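PDB 3PHS: cell wall surface anchor family protein from Streptococcus agalactiae, which serves as a minor pilin of this Gram-positive pathogen, an IgG-like domain of which mediates adhesion to lung epithelial cells. Local coordinates for residues A[151-163]-A[203-215]. Residues are numbered along the deposited sequence; the frame is centred on the assembly and turned at random.
Sequences KPLAGVVFELYEK and DYVLKEIETQSGY
Val-157 O is gripped by two successive amides: Ile-209 N at 2.7 Å and, weakly, Glu-210 N at 3.4 Å. With Val-157 N bonded in turn to Glu-210 O, this is a classic beta bulge between antiparallel strands 157-162 and 203-210. Toward Tyr-161 and Val-205 the ladder is regular, with hydrogen-bonded pairs Glu-159 with Lys-207 and Tyr-161 with Val-205. On the face carrying Phe-158, Leu-160 and Leu-206, Glu-208 holds CG anti to its backbone N (chi1 -170°), which carries CG over the Phe-158 ring, 4.0 Å from its centroid, in a CH-pi contact; strands 135-146 and 231-240 pack on this side. On the face opposite Phe-158, Tyr-161 OH donates to Glu-159 OE1 at 2.8 Å, meeting its anti side 30° out of the carboxylate plane. In the loops that precede strand 157-162 and follow strand 203-210, Gln-212 NE2 gives a nearly straight bond (170°) to Ala-154 O at 2.7 Å, and a water joins NE2 to Ala-154 N. Leu-153 sets CD1 over one face of the Tyr-215 ring. By sharing two amides, Val-157 O absorbs the bulge's extra residue within this prealbumin-like domain's sheet, while the Gln-212 amide ties the loops together.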
# COMPACT_ATOMS: atom_id res chain seq x y z
N LYS A 151 -7.42 30.71 6.50
CA LYS A 151 -6.91 30.46 7.85
C LYS A 151 -6.99 28.96 8.16
O LYS A 151 -7.88 28.28 7.67
CB LYS A 151 -7.72 31.25 8.89
CG LYS A 151 -9.19 30.86 8.94
CD LYS A 151 -9.94 31.51 10.10
CE LYS A 151 -11.33 30.91 10.21
NZ LYS A 151 -12.17 31.58 11.25
N PRO A 152 -6.05 28.46 8.99
CA PRO A 152 -6.10 27.05 9.40
C PRO A 152 -7.44 26.65 10.00
O PRO A 152 -8.08 27.42 10.73
CB PRO A 152 -5.00 26.97 10.47
CG PRO A 152 -4.07 28.09 10.15
CD PRO A 152 -4.97 29.19 9.66
N LEU A 153 -7.88 25.43 9.68
CA LEU A 153 -9.13 24.93 10.17
C LEU A 153 -8.88 23.71 11.03
O LEU A 153 -8.33 22.71 10.55
CB LEU A 153 -10.04 24.52 9.03
CG LEU A 153 -11.12 25.44 8.52
CD1 LEU A 153 -12.01 24.57 7.68
CD2 LEU A 153 -11.90 26.09 9.67
N ALA A 154 -9.34 23.80 12.28
CA ALA A 154 -9.21 22.70 13.24
C ALA A 154 -10.40 21.76 13.23
O ALA A 154 -11.53 22.13 12.85
CB ALA A 154 -8.96 23.27 14.65
N GLY A 155 -10.17 20.51 13.63
CA GLY A 155 -11.25 19.56 13.79
C GLY A 155 -11.85 18.97 12.54
O GLY A 155 -12.92 18.35 12.62
N VAL A 156 -11.20 19.16 11.39
CA VAL A 156 -11.65 18.57 10.12
C VAL A 156 -11.16 17.12 10.05
O VAL A 156 -10.00 16.84 10.34
CB VAL A 156 -11.12 19.37 8.90
CG1 VAL A 156 -11.55 18.72 7.55
CG2 VAL A 156 -11.58 20.83 8.96
N VAL A 157 -12.05 16.23 9.63
CA VAL A 157 -11.82 14.78 9.70
C VAL A 157 -11.50 14.20 8.32
O VAL A 157 -12.22 14.41 7.35
CB VAL A 157 -13.04 14.06 10.35
CG1 VAL A 157 -12.87 12.51 10.36
CG2 VAL A 157 -13.27 14.61 11.76
N PHE A 158 -10.39 13.46 8.26
CA PHE A 158 -9.96 12.76 7.07
C PHE A 158 -9.70 11.27 7.36
O PHE A 158 -9.48 10.90 8.52
CB PHE A 158 -8.63 13.35 6.58
CG PHE A 158 -8.76 14.67 5.86
CD1 PHE A 158 -8.70 15.87 6.57
CD2 PHE A 158 -8.86 14.71 4.48
CE1 PHE A 158 -8.79 17.10 5.88
CE2 PHE A 158 -8.95 15.94 3.80
CZ PHE A 158 -8.92 17.12 4.51
N GLU A 159 -9.74 10.46 6.31
CA GLU A 159 -9.18 9.11 6.31
C GLU A 159 -8.12 9.05 5.22
O GLU A 159 -8.14 9.86 4.29
CB GLU A 159 -10.27 8.07 6.07
CG GLU A 159 -11.23 7.95 7.25
CD GLU A 159 -12.44 7.10 6.96
OE1 GLU A 159 -12.64 6.66 5.80
OE2 GLU A 159 -13.20 6.87 7.91
N LEU A 160 -7.19 8.11 5.34
CA LEU A 160 -6.13 7.93 4.35
C LEU A 160 -6.19 6.50 3.80
O LEU A 160 -6.42 5.55 4.56
CB LEU A 160 -4.77 8.19 4.99
CG LEU A 160 -3.55 8.10 4.06
CD1 LEU A 160 -3.51 9.23 3.04
CD2 LEU A 160 -2.26 8.10 4.89
N TYR A 161 -6.03 6.36 2.48
CA TYR A 161 -6.08 5.07 1.81
C TYR A 161 -4.84 4.92 0.95
O TYR A 161 -4.31 5.90 0.48
CB TYR A 161 -7.31 5.00 0.90
CG TYR A 161 -8.60 4.95 1.66
CD1 TYR A 161 -9.18 6.11 2.19
CD2 TYR A 161 -9.23 3.73 1.89
CE1 TYR A 161 -10.37 6.05 2.93
CE2 TYR A 161 -10.41 3.66 2.60
CZ TYR A 161 -10.98 4.81 3.11
OH TYR A 161 -12.17 4.71 3.83
N GLU A 162 -4.42 3.68 0.71
CA GLU A 162 -3.53 3.44 -0.43
C GLU A 162 -4.35 3.76 -1.69
O GLU A 162 -5.57 3.60 -1.68
CB GLU A 162 -3.06 1.98 -0.45
CG GLU A 162 -2.20 1.60 0.77
CD GLU A 162 -1.79 0.13 0.81
OE1 GLU A 162 -2.20 -0.65 -0.06
OE2 GLU A 162 -1.05 -0.23 1.74
N LYS A 163 -3.69 4.21 -2.76
CA LYS A 163 -4.36 4.42 -4.05
C LYS A 163 -5.16 3.17 -4.45
O LYS A 163 -4.64 2.05 -4.39
CB LYS A 163 -3.35 4.77 -5.15
CG LYS A 163 -4.03 5.33 -6.40
CD LYS A 163 -3.07 5.55 -7.56
CE LYS A 163 -3.88 5.89 -8.81
NZ LYS A 163 -3.19 6.88 -9.69
N ASP A 203 1.72 5.82 -3.57
CA ASP A 203 0.57 6.70 -3.81
C ASP A 203 -0.57 6.43 -2.85
O ASP A 203 -0.94 5.27 -2.60
CB ASP A 203 0.09 6.57 -5.26
CG ASP A 203 1.11 7.08 -6.26
OD1 ASP A 203 2.03 7.84 -5.86
OD2 ASP A 203 0.99 6.69 -7.46
N TYR A 204 -1.11 7.52 -2.30
CA TYR A 204 -2.18 7.45 -1.31
C TYR A 204 -3.30 8.41 -1.68
O TYR A 204 -3.15 9.24 -2.57
CB TYR A 204 -1.64 7.78 0.10
CG TYR A 204 -0.62 6.78 0.61
CD1 TYR A 204 0.71 6.84 0.21
CD2 TYR A 204 -1.00 5.75 1.49
CE1 TYR A 204 1.65 5.91 0.67
CE2 TYR A 204 -0.05 4.81 1.97
CZ TYR A 204 1.26 4.90 1.55
OH TYR A 204 2.18 3.98 1.99
N VAL A 205 -4.41 8.29 -0.97
CA VAL A 205 -5.56 9.16 -1.19
C VAL A 205 -6.10 9.62 0.16
O VAL A 205 -6.40 8.80 1.04
CB VAL A 205 -6.67 8.46 -2.01
CG1 VAL A 205 -7.93 9.35 -2.11
CG2 VAL A 205 -6.17 8.09 -3.39
N LEU A 206 -6.21 10.94 0.31
CA LEU A 206 -6.87 11.53 1.47
C LEU A 206 -8.35 11.71 1.17
O LEU A 206 -8.72 12.33 0.17
CB LEU A 206 -6.24 12.88 1.79
CG LEU A 206 -4.93 12.88 2.59
CD1 LEU A 206 -4.30 14.26 2.49
CD2 LEU A 206 -5.17 12.47 4.06
N LYS A 207 -9.19 11.17 2.03
CA LYS A 207 -10.61 11.34 1.90
C LYS A 207 -11.14 12.27 3.00
O LYS A 207 -10.94 12.02 4.14
CB LYS A 207 -11.30 9.98 1.91
CG LYS A 207 -12.74 10.01 1.49
CD LYS A 207 -13.38 8.60 1.40
CE LYS A 207 -14.92 8.67 1.35
NZ LYS A 207 -15.56 7.36 1.51
N GLU A 208 -11.73 13.39 2.61
CA GLU A 208 -12.26 14.30 3.61
C GLU A 208 -13.64 13.79 4.00
O GLU A 208 -14.49 13.58 3.14
CB GLU A 208 -12.33 15.74 3.08
CG GLU A 208 -12.64 16.74 4.18
CD GLU A 208 -12.65 18.20 3.68
OE1 GLU A 208 -12.08 18.49 2.61
OE2 GLU A 208 -13.21 19.04 4.41
N ILE A 209 -13.85 13.60 5.30
CA ILE A 209 -15.04 12.92 5.84
C ILE A 209 -16.05 13.94 6.35
O ILE A 209 -17.25 13.82 6.08
CB ILE A 209 -14.66 11.98 7.03
CG1 ILE A 209 -13.61 10.95 6.59
CG2 ILE A 209 -15.90 11.28 7.60
CD1 ILE A 209 -13.98 10.18 5.35
N GLU A 210 -15.54 14.92 7.09
CA GLU A 210 -16.39 15.92 7.72
C GLU A 210 -15.60 17.20 7.94
O GLU A 210 -14.46 17.19 8.43
CB GLU A 210 -16.94 15.38 9.05
CG GLU A 210 -17.66 16.41 9.93
CD GLU A 210 -18.20 15.79 11.20
OE1 GLU A 210 -17.90 14.61 11.49
OE2 GLU A 210 -18.94 16.49 11.92
N THR A 211 -16.21 18.32 7.56
CA THR A 211 -15.57 19.59 7.81
C THR A 211 -16.33 20.43 8.83
O THR A 211 -17.38 20.00 9.30
CB THR A 211 -15.31 20.36 6.52
OG1 THR A 211 -14.48 21.48 6.80
CG2 THR A 211 -16.62 20.83 5.87
N GLN A 212 -15.79 21.59 9.17
CA GLN A 212 -16.39 22.47 10.17
C GLN A 212 -17.71 23.05 9.69
O GLN A 212 -17.99 23.15 8.49
CB GLN A 212 -15.47 23.61 10.50
CG GLN A 212 -14.42 23.34 11.56
CD GLN A 212 -13.90 24.63 12.17
OE1 GLN A 212 -14.58 25.67 12.12
NE2 GLN A 212 -12.69 24.60 12.73
N SER A 213 -18.53 23.46 10.66
CA SER A 213 -19.78 24.10 10.34
C SER A 213 -19.47 25.47 9.69
O SER A 213 -18.58 26.24 10.14
CB SER A 213 -20.70 24.20 11.56
OG SER A 213 -20.69 25.49 12.17
N GLY A 214 -20.16 25.70 8.59
CA GLY A 214 -20.00 26.91 7.82
C GLY A 214 -19.25 26.68 6.52
O GLY A 214 -19.22 27.56 5.67
N TYR A 215 -18.68 25.47 6.37
CA TYR A 215 -17.83 25.12 5.22
C TYR A 215 -18.34 23.91 4.44
O TYR A 215 -19.08 23.09 4.96
CB TYR A 215 -16.39 24.84 5.67
CG TYR A 215 -15.70 26.01 6.31
CD1 TYR A 215 -15.75 26.19 7.69
CD2 TYR A 215 -15.00 26.94 5.55
CE1 TYR A 215 -15.12 27.26 8.29
CE2 TYR A 215 -14.36 28.01 6.13
CZ TYR A 215 -14.43 28.16 7.50
OH TYR A 215 -13.81 29.20 8.09
O HOH W 1 -10.30 26.07 13.35
O HOH W 2 1.59 0.93 1.14